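Local atomic coordinates of polyphosphate kinase (Porphyromonas gingivalis, PDB entry 2O8R), a protein that probably catalyses the reversible transfer of the terminal phosphate of ATP to a growing chain of inorganic polyphosphate. Residues K437-T449 and Q456-E468. The protein carries 3 engineered substitutions. Residues are numbered along the deposited sequence; the frame is centred on the assembly and turned at random.
With SO4 (sulfate ion), chain F.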
# COMPACT_ATOMS: atom_id res chain seq x y z
N LYS A 437 17.91 -8.10 -19.31
CA LYS A 437 16.78 -8.14 -18.40
C LYS A 437 15.65 -8.87 -19.11
O LYS A 437 15.41 -8.64 -20.30
CB LYS A 437 16.39 -6.74 -17.90
CG LYS A 437 16.12 -5.69 -18.98
CD LYS A 437 16.30 -4.27 -18.42
CE LYS A 437 15.45 -3.22 -19.16
NZ LYS A 437 15.91 -2.91 -20.54
N VAL A 438 15.00 -9.79 -18.41
CA VAL A 438 14.01 -10.67 -19.05
C VAL A 438 12.66 -9.99 -19.14
O VAL A 438 11.92 -9.87 -18.16
CB VAL A 438 13.90 -12.04 -18.33
CG1 VAL A 438 12.82 -12.91 -18.97
CG2 VAL A 438 15.23 -12.76 -18.36
N HIS A 439 12.33 -9.54 -20.34
CA HIS A 439 11.07 -8.86 -20.56
C HIS A 439 9.99 -9.86 -20.97
O HIS A 439 8.80 -9.55 -20.93
CB HIS A 439 11.24 -7.76 -21.61
CG HIS A 439 10.06 -6.87 -21.75
ND1 HIS A 439 9.16 -6.99 -22.79
CD2 HIS A 439 9.60 -5.86 -20.98
CE1 HIS A 439 8.22 -6.08 -22.66
NE2 HIS A 439 8.46 -5.38 -21.57
N ALA A 440 10.41 -11.07 -21.34
CA ALA A 440 9.51 -12.17 -21.73
C ALA A 440 8.35 -12.38 -20.75
O ALA A 440 8.51 -12.28 -19.54
CB ALA A 440 10.29 -13.44 -21.88
N LYS A 441 7.17 -12.67 -21.28
CA LYS A 441 5.97 -12.83 -20.46
C LYS A 441 5.42 -14.26 -20.59
O LYS A 441 4.41 -14.48 -21.26
CB LYS A 441 4.90 -11.81 -20.87
CG LYS A 441 5.39 -10.40 -21.22
CD LYS A 441 5.61 -9.59 -19.97
CE LYS A 441 5.93 -8.14 -20.28
NZ LYS A 441 6.27 -7.41 -19.04
N THR A 442 6.10 -15.21 -19.96
CA THR A 442 5.75 -16.62 -20.09
C THR A 442 5.57 -17.32 -18.74
O THR A 442 6.24 -16.98 -17.77
CB THR A 442 6.82 -17.40 -20.86
OG1 THR A 442 8.05 -17.35 -20.13
CG2 THR A 442 7.06 -16.80 -22.24
N ALA A 443 4.66 -18.29 -18.70
CA ALA A 443 4.55 -19.22 -17.57
C ALA A 443 4.66 -20.65 -18.10
O ALA A 443 4.46 -20.90 -19.29
CB ALA A 443 3.25 -19.02 -16.83
N LEU A 444 4.99 -21.59 -17.22
CA LEU A 444 5.24 -22.96 -17.65
C LEU A 444 4.85 -23.94 -16.59
O LEU A 444 5.37 -23.89 -15.48
CB LEU A 444 6.72 -23.16 -17.97
CG LEU A 444 7.11 -24.55 -18.46
CD1 LEU A 444 6.48 -24.87 -19.82
CD2 LEU A 444 8.61 -24.65 -18.54
N ILE A 445 3.95 -24.86 -16.94
CA ILE A 445 3.58 -25.94 -16.04
C ILE A 445 4.09 -27.25 -16.63
O ILE A 445 3.73 -27.59 -17.75
CB ILE A 445 2.07 -26.01 -15.82
CG1 ILE A 445 1.57 -24.73 -15.17
CG2 ILE A 445 1.72 -27.15 -14.92
CD1 ILE A 445 0.15 -24.43 -15.50
N LEU A 446 4.92 -27.97 -15.88
CA LEU A 446 5.51 -29.22 -16.37
C LEU A 446 4.95 -30.46 -15.65
O LEU A 446 4.83 -30.50 -14.42
CB LEU A 446 7.04 -29.20 -16.30
CG LEU A 446 7.81 -28.18 -17.15
CD1 LEU A 446 9.27 -28.17 -16.74
CD2 LEU A 446 7.67 -28.42 -18.67
N TYR A 447 4.61 -31.47 -16.44
CA TYR A 447 4.13 -32.73 -15.91
C TYR A 447 5.29 -33.65 -15.60
O TYR A 447 6.36 -33.52 -16.19
CB TYR A 447 3.22 -33.40 -16.93
CG TYR A 447 1.90 -32.70 -17.11
CD1 TYR A 447 1.10 -32.38 -16.02
CD2 TYR A 447 1.43 -32.39 -18.38
CE1 TYR A 447 -0.12 -31.75 -16.19
CE2 TYR A 447 0.21 -31.76 -18.57
CZ TYR A 447 -0.56 -31.44 -17.48
OH TYR A 447 -1.77 -30.81 -17.68
N HIS A 448 5.07 -34.58 -14.67
CA HIS A 448 6.00 -35.68 -14.45
C HIS A 448 6.03 -36.53 -15.71
O HIS A 448 4.98 -36.91 -16.24
CB HIS A 448 5.57 -36.55 -13.27
CG HIS A 448 5.83 -35.93 -11.93
ND1 HIS A 448 4.81 -35.64 -11.04
CD2 HIS A 448 6.98 -35.58 -11.31
CE1 HIS A 448 5.32 -35.12 -9.94
NE2 HIS A 448 6.64 -35.08 -10.07
N THR A 449 7.24 -36.79 -16.21
CA THR A 449 7.45 -37.60 -17.41
C THR A 449 8.65 -38.50 -17.15
O THR A 449 9.54 -38.12 -16.40
CB THR A 449 7.75 -36.71 -18.64
OG1 THR A 449 8.82 -35.81 -18.33
CG2 THR A 449 6.51 -35.93 -19.06
N GLN A 456 6.33 -32.61 -20.88
CA GLN A 456 4.94 -32.47 -21.25
C GLN A 456 4.34 -31.43 -20.32
O GLN A 456 4.76 -31.29 -19.17
CB GLN A 456 4.23 -33.82 -21.08
CG GLN A 456 3.15 -34.13 -22.09
CD GLN A 456 2.81 -35.62 -22.11
OE1 GLN A 456 3.67 -36.46 -22.39
NE2 GLN A 456 1.56 -35.95 -21.80
N GLY A 457 3.37 -30.67 -20.82
CA GLY A 457 2.76 -29.64 -20.00
C GLY A 457 2.06 -28.51 -20.72
O GLY A 457 1.52 -28.69 -21.81
N ILE A 458 2.06 -27.35 -20.08
CA ILE A 458 1.33 -26.19 -20.56
C ILE A 458 2.23 -24.96 -20.57
O ILE A 458 2.89 -24.64 -19.59
CB ILE A 458 0.10 -25.87 -19.66
CG1 ILE A 458 -0.88 -27.04 -19.64
CG2 ILE A 458 -0.61 -24.66 -20.18
CD1 ILE A 458 -1.98 -26.91 -18.59
N ALA A 459 2.27 -24.28 -21.71
CA ALA A 459 2.96 -23.01 -21.80
C ALA A 459 1.94 -21.90 -21.91
O ALA A 459 0.98 -22.01 -22.68
CB ALA A 459 3.91 -23.00 -23.00
N LEU A 460 2.13 -20.85 -21.12
CA LEU A 460 1.34 -19.63 -21.23
C LEU A 460 2.25 -18.53 -21.73
O LEU A 460 3.29 -18.29 -21.12
CB LEU A 460 0.80 -19.25 -19.85
CG LEU A 460 -0.54 -19.78 -19.35
CD1 LEU A 460 -0.75 -21.22 -19.70
CD2 LEU A 460 -0.61 -19.59 -17.84
N LEU A 461 1.88 -17.88 -22.84
CA LEU A 461 2.66 -16.78 -23.45
C LEU A 461 1.80 -15.58 -23.72
O LEU A 461 0.64 -15.72 -24.10
CB LEU A 461 3.32 -17.20 -24.75
CG LEU A 461 4.38 -18.27 -24.58
CD1 LEU A 461 3.78 -19.67 -24.82
CD2 LEU A 461 5.50 -17.97 -25.54
N SER A 462 2.37 -14.39 -23.56
CA SER A 462 1.55 -13.20 -23.44
C SER A 462 2.20 -11.91 -23.90
O SER A 462 3.42 -11.76 -23.85
CB SER A 462 1.14 -13.02 -21.99
OG SER A 462 0.21 -11.97 -21.88
N THR A 463 1.36 -10.97 -24.32
CA THR A 463 1.82 -9.65 -24.75
C THR A 463 2.03 -8.69 -23.58
O THR A 463 2.69 -7.67 -23.73
CB THR A 463 0.85 -9.01 -25.74
OG1 THR A 463 -0.42 -8.79 -25.10
CG2 THR A 463 0.65 -9.93 -26.92
N GLY A 464 1.45 -9.02 -22.42
CA GLY A 464 1.73 -8.28 -21.20
C GLY A 464 1.76 -9.16 -19.96
O GLY A 464 1.77 -10.38 -20.06
N ASN A 465 1.77 -8.53 -18.79
CA ASN A 465 1.85 -9.23 -17.51
C ASN A 465 0.54 -9.92 -17.12
O ASN A 465 -0.53 -9.49 -17.54
CB ASN A 465 2.30 -8.26 -16.41
CG ASN A 465 3.66 -7.62 -16.70
OD1 ASN A 465 3.88 -7.03 -17.76
ND2 ASN A 465 4.58 -7.74 -15.75
N PHE A 466 0.64 -11.00 -16.34
CA PHE A 466 -0.55 -11.79 -15.96
C PHE A 466 -1.27 -11.10 -14.81
O PHE A 466 -2.50 -11.17 -14.68
CB PHE A 466 -0.16 -13.20 -15.50
CG PHE A 466 0.59 -14.01 -16.52
CD1 PHE A 466 -0.01 -14.38 -17.72
CD2 PHE A 466 1.89 -14.43 -16.27
CE1 PHE A 466 0.68 -15.14 -18.66
CE2 PHE A 466 2.59 -15.20 -17.20
CZ PHE A 466 1.98 -15.56 -18.39
N ASN A 467 -0.48 -10.44 -13.97
CA ASN A 467 -0.96 -9.74 -12.81
C ASN A 467 -1.54 -8.37 -13.18
O ASN A 467 -0.78 -7.45 -13.52
CB ASN A 467 0.20 -9.57 -11.83
CG ASN A 467 -0.26 -9.30 -10.42
OD1 ASN A 467 -1.32 -9.77 -10.00
ND2 ASN A 467 0.54 -8.54 -9.67
N GLU A 468 -2.86 -8.23 -13.13
CA GLU A 468 -3.53 -6.94 -13.34
C GLU A 468 -3.39 -6.04 -12.10
O GLU A 468 -4.03 -6.30 -11.07
CB GLU A 468 -5.00 -7.14 -13.68
CG GLU A 468 -5.82 -5.87 -13.67
CD GLU A 468 -7.27 -6.10 -14.04
OE1 GLU A 468 -7.83 -7.15 -13.65
OE2 GLU A 468 -7.86 -5.23 -14.71
S SO4 F . 5.67 -3.54 -20.91
O1 SO4 F . 4.36 -2.94 -20.66
O2 SO4 F . 6.60 -2.48 -21.33
O3 SO4 F . 6.16 -4.18 -19.69
O4 SO4 F . 5.53 -4.59 -21.92
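A443 and L460 exchange paired backbone hydrogen bonds, A443 N to L460 O at 2.8 Å and L460 N to A443 O at 3.0 Å. I445 and I458 repeat the exchange, and Y447 N adds a nearly straight bond to Q456 O (2.7 Å, 175° at the hydrogen). Between them fall non-hydrogen-bonded pairs such as L446 with G457, whose phi of 159° suits glycine and whose CA makes a CA-H...O contact of 3.2 Å with I445 O.

Apolar packing follows the strand alternation. A443, I445, I458 and L460 share one face; small A443 lets F466 approach, CE2 lying 3.9 Å from A443 CB, and turn its ring edge to T442 C and A443 N, while M337 touches both isoleucines. T442, L444 and L446 turn the other way, onto helix 484-497. This antiparallel hairpin belongs to the mixed sheet of a phospholipase D-like domain, and its 437-441 end carries H439, predicted to form the phosphohistidine intermediate.

Polar contacts gather there. The K441 chain, bent at chi2 (-81°), brings CE above one face of the H439 imidazole, toward its rim. The long aliphatic chain carries NZ to N465 OD1, 2.7 Å away, from above the carbonyl plane. K441 NZ and H439 NE2 both bond weakly to sulfate O3; H597 and R599 also hold this anion, consistent with a phosphate-binding pocket, while E628 bonds H439 ND1.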